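Local coordinates for protein CsuC (Acinetobacter baumannii, PDB 6FJY) that acts as the chaperone, probably periplasmic, of the archaic chaperone-usher Csu pili, holding the tip adhesin subunit CsuE in a pre-assembly complex by donor-strand complementation, at residues G83-Y88 against F121-G126. Residues are numbered along the deposited sequence; the frame is centred on the assembly and turned at random.
Sequences GKEQSY and FAYGKG
Two neighbouring strands of the Ig-like, PapD-type N-terminal domain meet here, the start of strand 85-95 running antiparallel to the end of strand 109-123, with short segment axes 4.7 Å apart. The ladder illustrates how an antiparallel pair sorts its side chains onto two faces. Gln86 and Ala122 form the hydrogen-bonded pair: Gln86 N donates to Ala122 O at 2.8 Å, close to the line of the carbonyl bond, and Ala122 N answers to Gln86 O at 3.0 Å. Beyond the strand end the pairing continues, as Gly124 N reaches Lys84 O at 2.9 Å in a nearly straight bond (177°). One step further along, Gly83 N donates to Lys125 O at 2.6 Å in a more bent bond; the positive phi of Gly83 suits a residue without a side chain.

Glu85, Ser87, Phe121 and Tyr123 share one face. Glu85, with CG anti to the backbone N (chi1 178°) and an extended chain, lies alongside Tyr123, its CG against ring atom CE1. The extended reach lets OE2 accept the Tyr123 hydroxyl, OH to OE2 2.6 Å, through its anti lone pair, with carboxylate and ring planes 59° apart. The other oxygen, OE1, takes the backbone N of Phe172, so both oxygens of this buried carboxylate are engaged, which, with a weak, long ion pair to Lys171, probably favours its ionised form. Ser87 OG meets the Phe121 ring edge-on, 3.4 Å from CE1. On the other face, Tyr88 CE1 touches Ala122 CB at 4.0 Å, while the Tyr88 hydroxyl bonds to Glu54.

Strand 31-41 pairs with strand 85-95 on its other edge, Trp40 bonding to the Ser87 backbone, and Ile12 of the parallel strand 11-12 makes backbone hydrogen bonds to Phe121 and Tyr123. Phe172 stacks on the Phe121 ring.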
ATOM      1  N   GLY A  83     -20.632   5.579  10.914  1.00 67.04           N
ATOM      2  CA  GLY A  83     -19.827   5.095  12.019  1.00 57.81           C
ATOM      3  C   GLY A  83     -19.375   3.654  11.941  1.00 56.59           C
ATOM      4  O   GLY A  83     -19.092   3.055  12.978  1.00 55.55           O
ATOM      5  N   LYS A  84     -19.289   3.072  10.745  1.00 52.89           N
ATOM      6  CA  LYS A  84     -18.979   1.657  10.611  1.00 67.97           C
ATOM      7  C   LYS A  84     -17.786   1.428   9.690  1.00 59.08           C
ATOM      8  O   LYS A  84     -17.665   2.046   8.623  1.00 45.30           O
ATOM      9  CB  LYS A  84     -20.194   0.867  10.096  1.00 84.23           C
ATOM     10  CG  LYS A  84     -20.985   0.160  11.207  1.00101.80           C
ATOM     11  CD  LYS A  84     -21.501   1.142  12.257  1.00101.64           C
ATOM     12  CE  LYS A  84     -21.958   0.458  13.545  1.00105.34           C
ATOM     13  NZ  LYS A  84     -22.464   1.439  14.577  1.00 95.26           N
ATOM     14  N   GLU A  85     -16.919   0.515  10.119  1.00 61.66           N
ATOM     15  CA  GLU A  85     -15.796   0.034   9.329  1.00 62.83           C
ATOM     16  C   GLU A  85     -16.170  -1.310   8.704  1.00 57.24           C
ATOM     17  O   GLU A  85     -16.274  -2.321   9.409  1.00 44.70           O
ATOM     18  CB  GLU A  85     -14.556  -0.106  10.207  1.00 60.70           C
ATOM     19  CG  GLU A  85     -13.344  -0.659   9.471  1.00 58.18           C
ATOM     20  CD  GLU A  85     -12.182  -0.888  10.381  1.00 50.04           C
ATOM     21  OE1 GLU A  85     -12.251  -1.844  11.192  1.00 46.37           O
ATOM     22  OE2 GLU A  85     -11.200  -0.107  10.305  1.00 52.42           O
ATOM     23  N   GLN A  86     -16.354  -1.320   7.384  1.00 53.55           N
ATOM     24  CA  GLN A  86     -16.655  -2.540   6.639  1.00 49.89           C
ATOM     25  C   GLN A  86     -15.363  -3.189   6.150  1.00 47.96           C
ATOM     26  O   GLN A  86     -14.474  -2.511   5.616  1.00 36.27           O
ATOM     27  CB  GLN A  86     -17.559  -2.264   5.438  1.00 54.66           C
ATOM     28  CG  GLN A  86     -18.869  -1.598   5.758  1.00 78.56           C
ATOM     29  CD  GLN A  86     -19.848  -2.506   6.483  1.00 79.14           C
ATOM     30  OE1 GLN A  86     -19.628  -3.710   6.617  1.00 79.95           O
ATOM     31  NE2 GLN A  86     -20.939  -1.923   6.955  1.00 81.70           N
ATOM     32  N   SER A  87     -15.273  -4.499   6.337  1.00 56.53           N
ATOM     33  CA  SER A  87     -14.080  -5.268   6.037  1.00 57.28           C
ATOM     34  C   SER A  87     -14.299  -6.081   4.770  1.00 51.83           C
ATOM     35  O   SER A  87     -15.391  -6.600   4.535  1.00 35.60           O
ATOM     36  CB  SER A  87     -13.740  -6.190   7.202  1.00 65.28           C
ATOM     37  OG  SER A  87     -13.663  -5.442   8.404  1.00 67.60           O
ATOM     38  N   TYR A  88     -13.260  -6.177   3.950  1.00 55.42           N
ATOM     39  CA  TYR A  88     -13.317  -6.915   2.702  1.00 47.15           C
ATOM     40  C   TYR A  88     -11.955  -7.557   2.469  1.00 54.94           C
ATOM     41  O   TYR A  88     -10.953  -7.159   3.068  1.00 37.96           O
ATOM     42  CB  TYR A  88     -13.649  -6.000   1.519  1.00 43.72           C
ATOM     43  CG  TYR A  88     -14.908  -5.200   1.656  1.00 48.65           C
ATOM     44  CD1 TYR A  88     -14.895  -3.971   2.312  1.00 43.83           C
ATOM     45  CD2 TYR A  88     -16.099  -5.635   1.094  1.00 51.98           C
ATOM     46  CE1 TYR A  88     -16.034  -3.212   2.430  1.00 60.03           C
ATOM     47  CE2 TYR A  88     -17.250  -4.873   1.204  1.00 62.88           C
ATOM     48  CZ  TYR A  88     -17.209  -3.664   1.881  1.00 61.48           C
ATOM     49  OH  TYR A  88     -18.345  -2.912   2.002  1.00 52.58           O
ATOM     50  N   PHE A 121     -10.503  -2.023   3.685  1.00 50.53           N
ATOM     51  CA  PHE A 121     -11.469  -1.455   4.618  1.00 51.82           C
ATOM     52  C   PHE A 121     -12.126  -0.213   4.042  1.00 45.81           C
ATOM     53  O   PHE A 121     -11.449   0.677   3.530  1.00 43.86           O
ATOM     54  CB  PHE A 121     -10.822  -1.101   5.950  1.00 46.10           C
ATOM     55  CG  PHE A 121     -10.237  -2.278   6.649  1.00 50.16           C
ATOM     56  CD1 PHE A 121     -11.046  -3.139   7.359  1.00 50.78           C
ATOM     57  CD2 PHE A 121      -8.869  -2.519   6.613  1.00 41.64           C
ATOM     58  CE1 PHE A 121     -10.513  -4.242   8.018  1.00 53.61           C
ATOM     59  CE2 PHE A 121      -8.338  -3.621   7.264  1.00 44.61           C
ATOM     60  CZ  PHE A 121      -9.160  -4.476   7.973  1.00 44.95           C
ATOM     61  N   ALA A 122     -13.447  -0.134   4.189  1.00 51.40           N
ATOM     62  CA  ALA A 122     -14.212   1.031   3.775  1.00 59.19           C
ATOM     63  C   ALA A 122     -15.011   1.583   4.956  1.00 57.94           C
ATOM     64  O   ALA A 122     -15.444   0.841   5.847  1.00 42.92           O
ATOM     65  CB  ALA A 122     -15.129   0.686   2.595  1.00 48.25           C
ATOM     66  N   TYR A 123     -15.194   2.901   4.961  1.00 52.11           N
ATOM     67  CA  TYR A 123     -15.660   3.619   6.137  1.00 62.44           C
ATOM     68  C   TYR A 123     -16.939   4.379   5.840  1.00 61.78           C
ATOM     69  O   TYR A 123     -17.042   5.066   4.819  1.00 43.89           O
ATOM     70  CB  TYR A 123     -14.575   4.573   6.661  1.00 58.02           C
ATOM     71  CG  TYR A 123     -13.397   3.796   7.182  1.00 54.51           C
ATOM     72  CD1 TYR A 123     -13.392   3.318   8.486  1.00 48.29           C
ATOM     73  CD2 TYR A 123     -12.315   3.482   6.354  1.00 54.17           C
ATOM     74  CE1 TYR A 123     -12.327   2.575   8.960  1.00 51.31           C
ATOM     75  CE2 TYR A 123     -11.239   2.735   6.821  1.00 47.29           C
ATOM     76  CZ  TYR A 123     -11.258   2.271   8.114  1.00 43.07           C
ATOM     77  OH  TYR A 123     -10.212   1.532   8.603  1.00 44.61           O
ATOM     78  N   GLY A 124     -17.910   4.227   6.732  1.00 60.70           N
ATOM     79  CA  GLY A 124     -19.071   5.080   6.747  1.00 73.28           C
ATOM     80  C   GLY A 124     -18.766   6.412   7.401  1.00 69.75           C
ATOM     81  O   GLY A 124     -17.652   6.682   7.843  1.00 57.22           O
ATOM     82  N   LYS A 125     -19.798   7.250   7.472  1.00 69.84           N
ATOM     83  CA  LYS A 125     -19.622   8.619   7.928  1.00 77.37           C
ATOM     84  C   LYS A 125     -19.183   8.658   9.381  1.00 64.30           C
ATOM     85  O   LYS A 125     -19.658   7.879  10.210  1.00 55.66           O
ATOM     86  CB  LYS A 125     -20.931   9.395   7.766  1.00 99.68           C
ATOM     87  CG  LYS A 125     -21.429   9.464   6.331  1.00113.62           C
ATOM     88  CD  LYS A 125     -20.342   9.968   5.387  1.00123.95           C
ATOM     89  CE  LYS A 125     -19.966  11.417   5.678  1.00124.76           C
ATOM     90  NZ  LYS A 125     -18.896  11.901   4.761  1.00123.63           N
ATOM     91  N   GLY A 126     -18.267   9.572   9.690  1.00 67.79           N
ATOM     92  CA  GLY A 126     -17.877   9.787  11.068  1.00 66.09           C
ATOM     93  C   GLY A 126     -16.794   8.875  11.585  1.00 56.32           C
ATOM     94  O   GLY A 126     -16.572   8.841  12.804  1.00 45.62           O
TER